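Local atomic coordinates of bifunctional purine biosynthetic protein ADE5,7 (Cryptococcus neoformans var. grubii serotype A, PDB entry 7LVO), a protein that catalyses the second and fifth steps of de novo purine biosynthesis, its N-terminal half, the part in this structure, being the ATP-dependent glycinamide ribonucleotide synthetase. Residues G309-M321 against L330-Q342. Residues are numbered along the deposited sequence; the frame is centred on the assembly and turned at random.
Sequences GYPFVGMLFTGFM and LEYNVRFGDPETQ
Phe317 and Asn333 face each other as a hydrogen-bonded antiparallel pair, the axes of strands 315-321 and 330-333 running at 168°. Phe317 N donates to Asn333 O and Asn333 N to Phe317 O, both at 2.6 Å. Farther along, Gly319 N reaches Glu331 O at 3.0 Å, while Gly319 O accepts from Leu330 N at 2.8 Å. Leu330 and Glu331 thus both oppose Gly319, a classic beta bulge. Where direct pairing ends, a water bridges Met315 N and Val334 O.

Four aromatic rings carry most of the side-chain contacts. Bends at chi2 and chi3 fold the Met315 chain over one face of Phe336: CG lies 3.9 Å from the ring centroid, 14° off the normal, a CH-pi contact that the more distant SD extends as a Met-aromatic one. Phe317 lies alongside Asn333, its ring edge meeting the Glu340 carboxylate, CZ to OE2 3.5 Å, with the two planes 72° apart; that OE2 is hydrogen-bonded to Ser242. Val334 CG1 meets the edge of the Phe312 ring at CE2, 3.5 Å away. On the sheet face opposite Phe317 and Asn333, Thr318 OG1 sits at the edge of the Tyr332 ring.

Glu331 and Asn333, two apart on one strand, send their side chains to the same face, consistent with the magnesium-binding role predicted for both in this ATP-grasp domain. The hairpin of strands 315-323 and 326-333 forms one side of a four-stranded antiparallel sheet: strand 326-333 is outermost, strand 240-248 flanks 315-323, helix 287-307 packs on Phe320, and helix 47-56 touches Phe336.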
loop_
_atom_site.group_PDB
_atom_site.type_symbol
_atom_site.label_atom_id
_atom_site.label_comp_id
_atom_site.label_asym_id
_atom_site.label_seq_id
_atom_site.Cartn_x
_atom_site.Cartn_y
_atom_site.Cartn_z
ATOM N N GLY A 309 13.551 17.344 -9.933
ATOM C CA GLY A 309 14.692 16.596 -10.409
ATOM C C GLY A 309 14.699 15.116 -10.102
ATOM O O GLY A 309 15.735 14.470 -10.292
ATOM N N TYR A 310 13.588 14.557 -9.632
ATOM C CA TYR A 310 13.509 13.137 -9.287
ATOM C C TYR A 310 12.145 12.605 -9.688
ATOM O O TYR A 310 11.265 12.407 -8.846
ATOM C CB TYR A 310 13.776 12.927 -7.795
ATOM C CG TYR A 310 15.116 13.462 -7.354
ATOM C CD1 TYR A 310 16.267 12.695 -7.501
ATOM C CD2 TYR A 310 15.236 14.734 -6.809
ATOM C CE1 TYR A 310 17.501 13.179 -7.107
ATOM C CE2 TYR A 310 16.466 15.223 -6.414
ATOM C CZ TYR A 310 17.594 14.441 -6.565
ATOM O OH TYR A 310 18.824 14.926 -6.172
ATOM N N PRO A 311 11.933 12.372 -10.984
ATOM C CA PRO A 311 10.635 11.861 -11.442
ATOM C C PRO A 311 10.242 10.595 -10.694
ATOM O O PRO A 311 11.090 9.838 -10.224
ATOM C CB PRO A 311 10.866 11.578 -12.930
ATOM C CG PRO A 311 12.015 12.470 -13.312
ATOM C CD PRO A 311 12.888 12.568 -12.091
ATOM N N PHE A 312 8.935 10.376 -10.589
ATOM C CA PHE A 312 8.388 9.245 -9.858
ATOM C C PHE A 312 7.937 8.171 -10.840
ATOM O O PHE A 312 7.092 8.429 -11.710
ATOM C CB PHE A 312 7.204 9.653 -8.979
ATOM C CG PHE A 312 6.642 8.511 -8.171
ATOM C CD1 PHE A 312 5.662 7.685 -8.705
ATOM C CD2 PHE A 312 7.117 8.243 -6.894
ATOM C CE1 PHE A 312 5.160 6.626 -7.972
ATOM C CE2 PHE A 312 6.601 7.191 -6.156
ATOM C CZ PHE A 312 5.626 6.377 -6.705
ATOM N N VAL A 313 8.488 6.972 -10.692
ATOM C CA VAL A 313 8.101 5.810 -11.482
ATOM C C VAL A 313 7.599 4.739 -10.525
ATOM O O VAL A 313 8.230 4.476 -9.493
ATOM C CB VAL A 313 9.273 5.285 -12.332
ATOM C CG1 VAL A 313 8.833 4.082 -13.148
ATOM C CG2 VAL A 313 9.807 6.388 -13.243
ATOM N N GLY A 314 6.460 4.135 -10.857
ATOM C CA GLY A 314 5.910 3.073 -10.037
ATOM C C GLY A 314 4.452 3.280 -9.692
ATOM O O GLY A 314 3.693 3.855 -10.482
ATOM N N MET A 315 4.048 2.812 -8.512
ATOM C CA MET A 315 2.670 2.912 -8.046
ATOM C C MET A 315 2.595 4.041 -7.025
ATOM O O MET A 315 3.123 3.920 -5.914
ATOM C CB MET A 315 2.199 1.585 -7.444
ATOM C CG MET A 315 0.944 1.691 -6.587
ATOM S SD MET A 315 -0.363 2.686 -7.338
ATOM C CE MET A 315 -0.614 1.820 -8.884
ATOM N N LEU A 316 1.932 5.135 -7.402
ATOM C CA LEU A 316 1.698 6.254 -6.499
ATOM C C LEU A 316 0.377 6.028 -5.768
ATOM O O LEU A 316 -0.698 6.096 -6.374
ATOM C CB LEU A 316 1.687 7.573 -7.265
ATOM C CG LEU A 316 1.450 8.815 -6.410
ATOM C CD1 LEU A 316 2.643 9.063 -5.504
ATOM C CD2 LEU A 316 1.156 10.030 -7.279
ATOM N N PHE A 317 0.457 5.750 -4.470
ATOM C CA PHE A 317 -0.715 5.570 -3.615
ATOM C C PHE A 317 -0.890 6.848 -2.796
ATOM O O PHE A 317 -0.092 7.134 -1.891
ATOM C CB PHE A 317 -0.547 4.352 -2.706
ATOM C CG PHE A 317 -1.693 4.131 -1.752
ATOM C CD1 PHE A 317 -1.880 4.966 -0.661
ATOM C CD2 PHE A 317 -2.570 3.078 -1.936
ATOM C CE1 PHE A 317 -2.930 4.761 0.219
ATOM C CE2 PHE A 317 -3.620 2.867 -1.053
ATOM C CZ PHE A 317 -3.793 3.713 0.024
ATOM N N THR A 318 -1.933 7.609 -3.103
ATOM C CA THR A 318 -2.221 8.866 -2.424
ATOM C C THR A 318 -3.422 8.664 -1.511
ATOM O O THR A 318 -4.503 8.290 -1.975
ATOM C CB THR A 318 -2.493 9.987 -3.429
ATOM O OG1 THR A 318 -1.420 10.050 -4.369
ATOM C CG2 THR A 318 -2.625 11.323 -2.717
ATOM N N GLY A 319 -3.218 8.878 -0.213
ATOM C CA GLY A 319 -4.303 8.801 0.740
ATOM C C GLY A 319 -4.942 10.152 0.966
ATOM O O GLY A 319 -4.286 11.072 1.465
ATOM N N PHE A 320 -6.214 10.277 0.599
ATOM C CA PHE A 320 -6.947 11.524 0.711
ATOM C C PHE A 320 -7.883 11.506 1.917
ATOM O O PHE A 320 -8.311 10.456 2.394
ATOM C CB PHE A 320 -7.784 11.790 -0.551
ATOM C CG PHE A 320 -6.980 12.057 -1.776
ATOM C CD1 PHE A 320 -6.537 11.014 -2.572
ATOM C CD2 PHE A 320 -6.672 13.354 -2.149
ATOM C CE1 PHE A 320 -5.798 11.262 -3.705
ATOM C CE2 PHE A 320 -5.937 13.602 -3.285
ATOM C CZ PHE A 320 -5.499 12.552 -4.062
ATOM N N MET A 321 -8.201 12.699 2.402
ATOM C CA MET A 321 -9.350 12.923 3.269
ATOM C C MET A 321 -10.251 13.920 2.555
ATOM O O MET A 321 -9.806 15.020 2.200
ATOM C CB MET A 321 -8.939 13.459 4.641
ATOM C CG MET A 321 -10.141 13.752 5.537
ATOM S SD MET A 321 -9.712 14.123 7.243
ATOM C CE MET A 321 -9.141 12.514 7.811
ATOM N N LEU A 330 -3.440 13.300 2.911
ATOM C CA LEU A 330 -2.950 12.920 4.229
ATOM C C LEU A 330 -1.511 12.412 4.160
ATOM O O LEU A 330 -0.684 12.762 5.009
ATOM C CB LEU A 330 -3.843 11.845 4.839
ATOM C CG LEU A 330 -5.288 12.225 5.159
ATOM C CD1 LEU A 330 -6.010 11.036 5.780
ATOM C CD2 LEU A 330 -5.344 13.432 6.081
ATOM N N GLU A 331 -1.192 11.601 3.154
ATOM C CA GLU A 331 0.142 11.029 3.038
ATOM C C GLU A 331 0.306 10.400 1.666
ATOM O O GLU A 331 -0.672 9.979 1.040
ATOM C CB GLU A 331 0.391 9.975 4.127
ATOM C CG GLU A 331 -0.573 8.799 4.068
ATOM C CD GLU A 331 -0.389 7.830 5.219
ATOM O OE1 GLU A 331 0.240 8.215 6.228
ATOM O OE2 GLU A 331 -0.870 6.683 5.111
ATOM N N TYR A 332 1.553 10.349 1.207
ATOM C CA TYR A 332 1.916 9.630 -0.004
ATOM C C TYR A 332 2.461 8.257 0.384
ATOM O O TYR A 332 3.279 8.144 1.305
ATOM C CB TYR A 332 2.973 10.385 -0.819
ATOM C CG TYR A 332 2.485 11.624 -1.526
ATOM C CD1 TYR A 332 1.523 11.547 -2.523
ATOM C CD2 TYR A 332 3.008 12.870 -1.220
ATOM C CE1 TYR A 332 1.082 12.679 -3.178
ATOM C CE2 TYR A 332 2.574 14.011 -1.872
ATOM C CZ TYR A 332 1.610 13.909 -2.848
ATOM O OH TYR A 332 1.184 15.042 -3.493
ATOM N N ASN A 333 2.001 7.223 -0.307
ATOM C CA ASN A 333 2.614 5.904 -0.277
ATOM C C ASN A 333 3.099 5.585 -1.689
ATOM O O ASN A 333 2.397 5.861 -2.673
ATOM C CB ASN A 333 1.636 4.846 0.216
ATOM C CG ASN A 333 1.349 4.974 1.714
ATOM O OD1 ASN A 333 1.594 6.016 2.325
ATOM N ND2 ASN A 333 0.833 3.909 2.306
ATOM N N VAL A 334 4.299 5.011 -1.786
ATOM C CA VAL A 334 4.973 4.888 -3.075
ATOM C C VAL A 334 4.984 3.446 -3.553
ATOM O O VAL A 334 5.936 3.005 -4.210
ATOM C CB VAL A 334 6.407 5.449 -3.000
ATOM C CG1 VAL A 334 6.384 6.945 -2.634
ATOM C CG2 VAL A 334 7.239 4.658 -1.996
ATOM N N ARG A 335 3.930 2.706 -3.228
ATOM C CA ARG A 335 3.799 1.320 -3.650
ATOM C C ARG A 335 2.342 0.910 -3.511
ATOM O O ARG A 335 1.518 1.649 -2.968
ATOM C CB ARG A 335 4.715 0.399 -2.837
ATOM C CG ARG A 335 4.912 0.802 -1.377
ATOM C CD ARG A 335 3.609 0.862 -0.618
ATOM N NE ARG A 335 3.802 1.273 0.771
ATOM C CZ ARG A 335 2.826 1.386 1.663
ATOM N NH1 ARG A 335 1.573 1.105 1.351
ATOM N NH2 ARG A 335 3.115 1.787 2.895
ATOM N N PHE A 336 2.032 -0.278 -4.022
ATOM C CA PHE A 336 0.677 -0.797 -3.904
ATOM C C PHE A 336 0.257 -0.865 -2.437
ATOM O O PHE A 336 1.082 -1.036 -1.537
ATOM C CB PHE A 336 0.566 -2.176 -4.545
ATOM C CG PHE A 336 0.450 -2.140 -6.041
ATOM C CD1 PHE A 336 -0.748 -1.808 -6.640
ATOM C CD2 PHE A 336 1.540 -2.445 -6.851
ATOM C CE1 PHE A 336 -0.860 -1.767 -8.018
ATOM C CE2 PHE A 336 1.424 -2.418 -8.224
ATOM C CZ PHE A 336 0.226 -2.077 -8.809
ATOM N N GLY A 337 -1.047 -0.712 -2.204
ATOM C CA GLY A 337 -1.594 -0.729 -0.868
ATOM C C GLY A 337 -2.152 -2.091 -0.491
ATOM O O GLY A 337 -2.468 -2.921 -1.342
ATOM N N ASP A 338 -2.271 -2.316 0.814
ATOM C CA ASP A 338 -2.800 -3.563 1.352
ATOM C C ASP A 338 -3.841 -3.198 2.402
ATOM O O ASP A 338 -3.516 -2.471 3.363
ATOM C CB ASP A 338 -1.679 -4.412 1.950
ATOM C CG ASP A 338 -2.118 -5.830 2.254
ATOM O OD1 ASP A 338 -3.168 -6.007 2.881
ATOM O OD2 ASP A 338 -1.410 -6.772 1.835
ATOM N N PRO A 339 -5.091 -3.680 2.289
ATOM C CA PRO A 339 -5.616 -4.630 1.303
ATOM C C PRO A 339 -6.304 -4.015 0.083
ATOM O O PRO A 339 -7.125 -4.686 -0.532
ATOM C CB PRO A 339 -6.636 -5.426 2.128
ATOM C CG PRO A 339 -7.216 -4.363 3.040
ATOM C CD PRO A 339 -6.078 -3.400 3.352
ATOM N N GLU A 340 -5.958 -2.779 -0.277
ATOM C CA GLU A 340 -6.581 -2.162 -1.449
ATOM C C GLU A 340 -6.263 -2.950 -2.716
ATOM O O GLU A 340 -7.104 -3.069 -3.615
ATOM C CB GLU A 340 -6.111 -0.712 -1.601
ATOM C CG GLU A 340 -6.696 0.258 -0.601
ATOM C CD GLU A 340 -5.809 0.467 0.602
ATOM O OE1 GLU A 340 -4.843 -0.306 0.769
ATOM O OE2 GLU A 340 -6.074 1.404 1.374
ATOM N N THR A 341 -5.043 -3.485 -2.813
ATOM C CA THR A 341 -4.643 -4.200 -4.020
ATOM C C THR A 341 -5.474 -5.455 -4.223
ATOM O O THR A 341 -5.885 -5.760 -5.353
ATOM C CB THR A 341 -3.157 -4.552 -3.949
ATOM O OG1 THR A 341 -2.386 -3.349 -3.864
ATOM C CG2 THR A 341 -2.719 -5.345 -5.175
ATOM N N GLN A 342 -5.743 -6.195 -3.142
ATOM C CA GLN A 342 -6.504 -7.437 -3.278
ATOM C C GLN A 342 -7.862 -7.202 -3.921
ATOM O O GLN A 342 -8.360 -8.062 -4.658
ATOM C CB GLN A 342 -6.687 -8.098 -1.913
ATOM C CG GLN A 342 -5.388 -8.622 -1.289
ATOM C CD GLN A 342 -4.688 -7.595 -0.414
ATOM O OE1 GLN A 342 -4.370 -6.485 -0.856
ATOM N NE2 GLN A 342 -4.446 -7.963 0.839
HETATM O O HOH W 1 5.835 1.624 -6.687
#